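Local coordinates for TarM (Staphylococcus aureus subsp. aureus 21178, PDB 4X7R), which is a glycosyltransferase of the GT-B fold that carries an additional long antiparallel beta sheet, at residues A[121-124]-A[129-132]; A[93-98]-A[139-144]. The protein carries 1 engineered substitution. All blocks are in the same frame, centred on the assembly; numbering follows the deposited sequence.

Coming from the N terminus, the chain leaves helix 86-95 through residues 93-98 and enters a meander of antiparallel strands. Contact 1 (121-124 with 129-132) is a hairpin within that meander. It closes a short turn, with four residues between its segments. The chain then turns back into strand 139-147, where contact 2 (93-98 with 139-144) closes a loop of 40 residues around the hairpin. Contact 1 therefore lies wholly within the span of contact 2. The two also meet in space: I132 O is 2.9 Å from F144 N, a probable hydrogen bond between neighbouring strands, and A121 CB packs 3.6 Å from L96 CD2. Together they join helix 86-95 to three consecutive strands of one sheet.

Contact 1. Residues A[121-124]-A[129-132]; sequences AYIR and EKVI
R124, which pairs with V131 in this beta hairpin, turns the edge of its guanidinium group to Y122 of its own strand. Y122 OH lies in the guanidinium plane, 3.5 Å from R124 NE. Segments 121-124 and 129-132 belong to neighbouring strands of the large antiparallel sheet and run at 171° to each other. R124 and V131 form a hydrogen-bonded pair. R124 N donates to V131 O at 3.1 Å, and V131 N returns a bond to R124 O. V131 O also receives the CA-H of I123, so two donors of one strand share it.

I123 and I132 form the adjacent non-hydrogen-bonded pair, with their CA atoms 4.6 Å apart. Their side chains rise side by side from the sheet face opposite to R124 and V131. Each holds CG1 anti to its carbonyl carbon (chi1 -53° in I123), which sets the two CG1 atoms 3.8 Å apart. The match continues outward to the CD1 methyls.

K130 runs alongside I123 on this same face. Its chain bends at chi3, and its amine makes a cation-pi contact with F146 of strand 139-147. On the other face, R124 NH2 lies close to the like-charged R143 NH2 of that strand. The two isoleucines and K130 form an unbroken row: I123 presents CG1 to I132, while its other branch, CG2, touches K130 CG at 4.0 Å.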
loop_
_atom_site.group_PDB
_atom_site.type_symbol
_atom_site.label_atom_id
_atom_site.label_comp_id
_atom_site.label_asym_id
_atom_site.label_seq_id
_atom_site.Cartn_x
_atom_site.Cartn_y
_atom_site.Cartn_z
ATOM N N ALA A 121 18.923 -28.883 14.601
ATOM C CA ALA A 121 18.540 -27.764 13.754
ATOM C C ALA A 121 18.098 -28.094 12.349
ATOM O O ALA A 121 18.420 -29.141 11.800
ATOM C CB ALA A 121 19.655 -26.722 13.718
ATOM N N TYR A 122 17.375 -27.148 11.774
ATOM C CA TYR A 122 16.912 -27.103 10.404
ATOM C C TYR A 122 17.412 -25.760 9.848
ATOM O O TYR A 122 17.129 -24.707 10.433
ATOM C CB TYR A 122 15.379 -27.170 10.358
ATOM C CG TYR A 122 14.790 -26.909 8.993
ATOM C CD1 TYR A 122 14.587 -27.948 8.089
ATOM C CD2 TYR A 122 14.373 -25.631 8.626
ATOM C CE1 TYR A 122 14.018 -27.714 6.837
ATOM C CE2 TYR A 122 13.810 -25.386 7.376
ATOM C CZ TYR A 122 13.635 -26.431 6.484
ATOM O OH TYR A 122 13.073 -26.191 5.257
ATOM N N ILE A 123 18.161 -25.802 8.734
ATOM C CA ILE A 123 18.659 -24.597 8.058
ATOM C C ILE A 123 18.132 -24.568 6.622
ATOM O O ILE A 123 18.278 -25.558 5.903
ATOM C CB ILE A 123 20.211 -24.437 8.121
ATOM C CG1 ILE A 123 20.734 -24.528 9.584
ATOM C CG2 ILE A 123 20.645 -23.120 7.427
ATOM C CD1 ILE A 123 22.209 -24.381 9.787
ATOM N N ARG A 124 17.530 -23.439 6.216
ATOM C CA ARG A 124 17.021 -23.218 4.865
ATOM C C ARG A 124 17.648 -21.930 4.301
ATOM O O ARG A 124 17.348 -20.829 4.775
ATOM C CB ARG A 124 15.477 -23.163 4.860
ATOM C CG ARG A 124 14.825 -23.053 3.479
ATOM C CD ARG A 124 13.526 -22.243 3.510
ATOM N NE ARG A 124 12.545 -22.790 4.457
ATOM C CZ ARG A 124 11.691 -22.063 5.171
ATOM N NH1 ARG A 124 11.669 -20.741 5.051
ATOM N NH2 ARG A 124 10.851 -22.653 6.015
ATOM N N GLU A 129 18.786 -14.853 1.872
ATOM C CA GLU A 129 18.102 -15.207 3.105
ATOM C C GLU A 129 18.506 -16.557 3.690
ATOM O O GLU A 129 18.856 -17.495 2.964
ATOM C CB GLU A 129 16.584 -15.096 2.945
ATOM C CG GLU A 129 16.135 -13.660 2.738
ATOM C CD GLU A 129 14.639 -13.424 2.753
ATOM O OE1 GLU A 129 13.885 -14.296 2.262
ATOM O OE2 GLU A 129 14.222 -12.340 3.223
ATOM N N LYS A 130 18.494 -16.626 5.028
ATOM C CA LYS A 130 18.818 -17.828 5.787
ATOM C C LYS A 130 17.965 -17.860 7.042
ATOM O O LYS A 130 17.740 -16.837 7.692
ATOM C CB LYS A 130 20.319 -17.911 6.120
ATOM C CG LYS A 130 20.729 -19.203 6.851
ATOM C CD LYS A 130 22.244 -19.391 6.980
ATOM C CE LYS A 130 22.910 -18.414 7.920
ATOM N NZ LYS A 130 24.381 -18.575 7.922
ATOM N N VAL A 131 17.495 -19.051 7.367
ATOM C CA VAL A 131 16.670 -19.333 8.519
ATOM C C VAL A 131 17.291 -20.519 9.253
ATOM O O VAL A 131 17.690 -21.495 8.609
ATOM C CB VAL A 131 15.213 -19.558 8.029
ATOM C CG1 VAL A 131 14.590 -20.836 8.573
ATOM C CG2 VAL A 131 14.340 -18.336 8.304
ATOM N N ILE A 132 17.470 -20.398 10.581
ATOM C CA ILE A 132 17.994 -21.498 11.406
ATOM C C ILE A 132 16.971 -21.768 12.490
ATOM O O ILE A 132 16.763 -20.920 13.358
ATOM C CB ILE A 132 19.422 -21.297 11.988
ATOM C CG1 ILE A 132 20.462 -20.980 10.902
ATOM C CG2 ILE A 132 19.850 -22.514 12.825
ATOM C CD1 ILE A 132 21.881 -20.631 11.468
#

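Contact 2. Residues A[93-98]-A[139-144]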
loop_
_atom_site.group_PDB
_atom_site.type_symbol
_atom_site.label_atom_id
_atom_site.label_comp_id
_atom_site.label_asym_id
_atom_site.label_seq_id
_atom_site.Cartn_x
_atom_site.Cartn_y
_atom_site.Cartn_z
ATOM N N SER A 93 27.106 -21.223 16.140
ATOM C CA SER A 93 28.083 -22.170 15.591
ATOM C C SER A 93 28.343 -23.325 16.555
ATOM O O SER A 93 28.465 -24.461 16.104
ATOM C CB SER A 93 29.411 -21.476 15.298
ATOM O OG SER A 93 29.236 -20.339 14.471
ATOM N N GLU A 94 28.441 -23.035 17.872
ATOM C CA GLU A 94 28.707 -24.048 18.905
ATOM C C GLU A 94 27.587 -25.061 19.038
ATOM O O GLU A 94 27.860 -26.229 19.285
ATOM C CB GLU A 94 29.016 -23.419 20.277
ATOM C CG GLU A 94 30.396 -22.779 20.419
ATOM C CD GLU A 94 31.620 -23.588 20.021
ATOM O OE1 GLU A 94 31.660 -24.808 20.307
ATOM O OE2 GLU A 94 32.555 -22.987 19.444
ATOM N N ARG A 95 26.329 -24.622 18.857
ATOM C CA ARG A 95 25.139 -25.474 18.936
ATOM C C ARG A 95 25.063 -26.449 17.763
ATOM O O ARG A 95 24.374 -27.466 17.861
ATOM C CB ARG A 95 23.862 -24.624 19.014
ATOM C CG ARG A 95 23.781 -23.787 20.281
ATOM C CD ARG A 95 22.663 -22.778 20.206
ATOM N NE ARG A 95 21.351 -23.409 20.334
ATOM C CZ ARG A 95 20.212 -22.738 20.448
ATOM N NH1 ARG A 95 20.211 -21.412 20.447
ATOM N NH2 ARG A 95 19.064 -23.388 20.562
ATOM N N LEU A 96 25.755 -26.130 16.654
ATOM C CA LEU A 96 25.814 -26.968 15.457
ATOM C C LEU A 96 27.107 -27.798 15.423
ATOM O O LEU A 96 27.277 -28.630 14.533
ATOM C CB LEU A 96 25.666 -26.115 14.188
ATOM C CG LEU A 96 24.306 -25.437 13.980
ATOM C CD1 LEU A 96 24.414 -24.306 12.980
ATOM C CD2 LEU A 96 23.251 -26.433 13.550
ATOM N N LYS A 97 28.012 -27.570 16.397
ATOM C CA LYS A 97 29.266 -28.311 16.514
ATOM C C LYS A 97 28.939 -29.708 17.042
ATOM O O LYS A 97 28.071 -29.861 17.912
ATOM C CB LYS A 97 30.258 -27.584 17.440
ATOM C CG LYS A 97 31.714 -27.953 17.186
ATOM C CD LYS A 97 32.640 -27.403 18.268
ATOM C CE LYS A 97 33.995 -28.066 18.240
ATOM N NZ LYS A 97 34.910 -27.492 19.260
ATOM N N ASN A 98 29.616 -30.721 16.490
ATOM C CA ASN A 98 29.424 -32.130 16.834
ATOM C C ASN A 98 28.005 -32.641 16.492
ATOM O O ASN A 98 27.327 -33.258 17.322
ATOM C CB ASN A 98 29.889 -32.456 18.273
ATOM C CG ASN A 98 31.385 -32.313 18.493
ATOM O OD1 ASN A 98 32.213 -32.657 17.636
ATOM N ND2 ASN A 98 31.771 -31.833 19.672
ATOM N N LYS A 139 10.759 -30.648 19.078
ATOM C CA LYS A 139 9.878 -29.481 19.046
ATOM C C LYS A 139 10.717 -28.226 18.742
ATOM O O LYS A 139 11.752 -28.008 19.383
ATOM C CB LYS A 139 9.158 -29.357 20.408
ATOM C CG LYS A 139 8.318 -28.085 20.591
ATOM C CD LYS A 139 8.799 -27.230 21.773
ATOM C CE LYS A 139 8.097 -25.891 21.805
ATOM N NZ LYS A 139 8.679 -24.979 22.826
ATOM N N ARG A 140 10.268 -27.414 17.768
ATOM C CA ARG A 140 10.931 -26.160 17.390
ATOM C C ARG A 140 10.830 -25.138 18.529
ATOM O O ARG A 140 9.727 -24.716 18.887
ATOM C CB ARG A 140 10.370 -25.583 16.065
ATOM C CG ARG A 140 10.964 -24.212 15.705
ATOM C CD ARG A 140 10.646 -23.772 14.292
ATOM N NE ARG A 140 9.236 -23.429 14.093
ATOM C CZ ARG A 140 8.758 -22.840 13.005
ATOM N NH1 ARG A 140 9.574 -22.498 12.013
ATOM N NH2 ARG A 140 7.469 -22.560 12.909
ATOM N N ILE A 141 11.978 -24.759 19.096
ATOM C CA ILE A 141 12.016 -23.769 20.177
ATOM C C ILE A 141 12.250 -22.344 19.637
ATOM O O ILE A 141 11.596 -21.385 20.073
ATOM C CB ILE A 141 12.975 -24.191 21.325
ATOM C CG1 ILE A 141 14.413 -24.461 20.819
ATOM C CG2 ILE A 141 12.405 -25.427 22.060
ATOM C CD1 ILE A 141 15.492 -24.514 21.881
ATOM N N GLU A 142 13.156 -22.210 18.647
ATOM C CA GLU A 142 13.481 -20.906 18.087
ATOM C C GLU A 142 13.866 -20.864 16.623
ATOM O O GLU A 142 14.254 -21.874 16.040
ATOM C CB GLU A 142 14.542 -20.200 18.939
ATOM C CG GLU A 142 15.769 -21.034 19.181
ATOM C CD GLU A 142 16.545 -20.637 20.414
ATOM O OE1 GLU A 142 15.959 -20.026 21.337
ATOM O OE2 GLU A 142 17.751 -20.954 20.458
ATOM N N ARG A 143 13.786 -19.659 16.045
ATOM C CA ARG A 143 14.190 -19.374 14.684
ATOM C C ARG A 143 15.021 -18.098 14.635
ATOM O O ARG A 143 14.527 -17.037 15.029
ATOM C CB ARG A 143 12.973 -19.255 13.740
ATOM C CG ARG A 143 13.305 -18.603 12.387
ATOM C CD ARG A 143 12.145 -18.595 11.418
ATOM N NE ARG A 143 12.004 -19.924 10.821
ATOM C CZ ARG A 143 11.326 -20.191 9.712
ATOM N NH1 ARG A 143 10.720 -19.217 9.048
ATOM N NH2 ARG A 143 11.278 -21.430 9.241
ATOM N N PHE A 144 16.238 -18.195 14.085
ATOM C CA PHE A 144 17.090 -17.050 13.788
ATOM C C PHE A 144 16.960 -16.773 12.269
ATOM O O PHE A 144 17.170 -17.679 11.443
ATOM C CB PHE A 144 18.561 -17.330 14.152
ATOM C CG PHE A 144 18.830 -17.408 15.631
ATOM C CD1 PHE A 144 18.716 -18.616 16.314
ATOM C CD2 PHE A 144 19.188 -16.270 16.350
ATOM C CE1 PHE A 144 18.944 -18.684 17.689
ATOM C CE2 PHE A 144 19.446 -16.346 17.725
ATOM C CZ PHE A 144 19.323 -17.552 18.388
#
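A classic beta bulge, in which I141 and E142 both face F134 of the neighbouring strand, meets the C-terminal part of helix 86-95 here. The helix lies against one face of the long antiparallel sheet, and R95 reaches from it to strand 139-147. A salt bridge carries the contact. R95 grips E142 end-on with NH1 and NH2, and both nitrogens go to the same oxygen. NH1 to E142 OE2 is modelled at 2.5 Å, so short that its exact length is doubtful; NH2 to E142 OE2 is 2.8 Å. The oxygen lies in the guanidinium plane, but the carboxylate is turned by 66° from that plane. NH1 meets OE2 nearly along its C-O axis. NH2 comes from above the carboxylate plane.

E142 holds CG between its backbone N and carbonyl carbon (chi1 53°), and the chain is extended beyond CG, which brings OE2 to R95. R95 bends at chi3 and also makes a cation-pi contact with F134. F144 packs on L88 and I92 of the helix. The edge of its ring approaches the arginine, with CE1 4.1 Å from R95 NH1. I141 comes to the guanidinium edge, its CD1 lying 4.0 Å from R95 NH2.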